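PDB 3K4U: binding component of ABC transporter from Wolinella succinogenes, which probably serves as the extracytoplasmic solute-binding component of an ABC transporter for amino acids, holding lysine in its pocket. Local coordinates for residues Val9-Pro13 with Thr51-Leu56. Residues are numbered along the deposited sequence.
Sequences VGLEP and TSWDGL. With LYS (lysine), chain K.
Residues 9-11 run extended as the C-terminal end of strand 6-11, and E12 and P13 continue the extended course beyond it. T51 and S52, also extended, follow the neighbouring parallel strand 45-50; the chain then turns through W53-G55, with G55 N hydrogen-bonded to S52 O (3.1 Å) and L56 N to W53 O (3.3 Å), into helix 56-61. The nearest CA atoms across the two segments are those of E12 and T51, 5.3 Å apart. There T51 N donates to L11 O (2.8 Å, 149°), prolonging the parallel pairing in which V9 makes backbone hydrogen bonds to K47 and V49, and E12 CA approaches T51 O at 3.4 Å in a CA-H...O contact. T51 OG1 turns back to V49 O. At G10, L56 (mt), on helix 56-61, closes in, its CD2 3.6 Å from G10 C and 3.5 Å from L11 N, while the CA-CB bond of L11 points away and its side chain packs on V27. This is the arrangement of a periplasmic-binding-protein lobe: loops at the C-terminal ends of adjacent parallel strands supply part of the ligand pocket, in the cleft between the two lobes. E12, t at chi1 and chi2 with chi3 42°, lays CG 3.2 Å from T51 O and brings OE2 to 2.8 Å from W53 N, a weak hydrogen bond at 119°. Its OE1 accepts a very short hydrogen bond, 2.5 Å, from NZ of the bound lysine. W53, chi1 t and chi2 -96°, sets one indole face against the ligand's aliphatic chain, with CZ3 3.4 Å from lysine CD. R78, T73 and G71 bind the same lysine, as do S125 and D163. S52 OG donates to D54 OD2 (3.0 Å).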
# COMPACT_ATOMS: atom_id res chain seq x y z
N VAL E 9 18.55 35.63 6.82
CA VAL E 9 19.10 34.28 6.80
C VAL E 9 20.62 34.25 6.93
O VAL E 9 21.34 34.77 6.05
CB VAL E 9 18.77 33.55 5.50
CG1 VAL E 9 19.18 32.05 5.61
CG2 VAL E 9 17.29 33.69 5.16
N GLY E 10 21.10 33.58 7.98
CA GLY E 10 22.52 33.32 8.18
C GLY E 10 23.01 32.10 7.42
O GLY E 10 22.32 31.07 7.37
N LEU E 11 24.19 32.22 6.82
CA LEU E 11 24.82 31.15 6.06
C LEU E 11 26.27 31.43 5.86
O LEU E 11 26.71 32.56 5.99
CB LEU E 11 24.14 30.89 4.71
CG LEU E 11 23.55 31.93 3.77
CD1 LEU E 11 24.46 33.16 3.64
CD2 LEU E 11 23.34 31.31 2.41
N GLU E 12 27.04 30.37 5.58
CA GLU E 12 28.47 30.48 5.41
C GLU E 12 28.81 30.08 4.00
O GLU E 12 28.62 28.92 3.61
CB GLU E 12 29.22 29.60 6.41
CG GLU E 12 30.69 30.01 6.58
CD GLU E 12 31.56 28.91 7.14
OE1 GLU E 12 31.39 27.75 6.70
OE2 GLU E 12 32.44 29.20 8.00
N PRO E 13 29.28 31.04 3.19
CA PRO E 13 29.49 30.64 1.81
C PRO E 13 30.63 29.65 1.63
O PRO E 13 31.58 29.63 2.43
CB PRO E 13 29.78 31.96 1.12
CG PRO E 13 28.89 32.94 1.90
CD PRO E 13 29.12 32.50 3.32
N THR E 51 27.98 34.55 7.58
CA THR E 51 28.46 34.41 8.96
C THR E 51 29.47 33.32 8.89
O THR E 51 29.38 32.51 8.00
CB THR E 51 27.30 33.99 9.89
OG1 THR E 51 26.16 34.83 9.62
CG2 THR E 51 27.67 34.06 11.42
N SER E 52 30.47 33.32 9.75
CA SER E 52 31.42 32.22 9.75
C SER E 52 30.73 31.14 10.55
O SER E 52 29.76 31.43 11.25
CB SER E 52 32.77 32.61 10.38
OG SER E 52 32.60 32.83 11.76
N TRP E 53 31.22 29.90 10.45
CA TRP E 53 30.46 28.73 10.83
C TRP E 53 30.18 28.65 12.34
O TRP E 53 29.06 28.30 12.77
CB TRP E 53 31.13 27.44 10.33
CG TRP E 53 30.34 26.27 10.69
CD1 TRP E 53 30.51 25.47 11.78
CD2 TRP E 53 29.17 25.80 10.01
NE1 TRP E 53 29.53 24.51 11.81
CE2 TRP E 53 28.70 24.68 10.73
CE3 TRP E 53 28.49 26.20 8.85
CZ2 TRP E 53 27.56 23.97 10.35
CZ3 TRP E 53 27.35 25.50 8.47
CH2 TRP E 53 26.90 24.38 9.21
N ASP E 54 31.17 28.99 13.14
CA ASP E 54 31.06 28.84 14.58
C ASP E 54 30.19 29.93 15.17
O ASP E 54 30.01 29.99 16.39
CB ASP E 54 32.45 28.83 15.22
CG ASP E 54 33.24 30.14 14.99
OD1 ASP E 54 33.98 30.52 15.93
OD2 ASP E 54 33.16 30.78 13.91
N GLY E 55 29.66 30.80 14.29
CA GLY E 55 28.86 31.97 14.68
C GLY E 55 27.44 31.89 14.15
O GLY E 55 26.61 32.72 14.45
N LEU E 56 27.12 30.87 13.38
CA LEU E 56 25.72 30.66 12.94
C LEU E 56 24.74 30.43 14.08
O LEU E 56 23.76 31.15 14.20
CB LEU E 56 25.62 29.52 11.96
CG LEU E 56 26.16 29.81 10.56
CD1 LEU E 56 26.11 28.52 9.77
CD2 LEU E 56 25.36 30.85 9.83
N LYS K . 26.74 19.40 7.03
CA LYS K . 27.92 20.15 7.43
C LYS K . 27.78 20.47 8.90
O LYS K . 26.66 20.64 9.38
CB LYS K . 28.00 21.46 6.63
CG LYS K . 29.38 22.07 6.56
CD LYS K . 29.29 23.56 6.54
CE LYS K . 30.60 24.23 6.11
NZ LYS K . 30.42 25.67 5.78
OXT LYS K . 28.76 20.57 9.63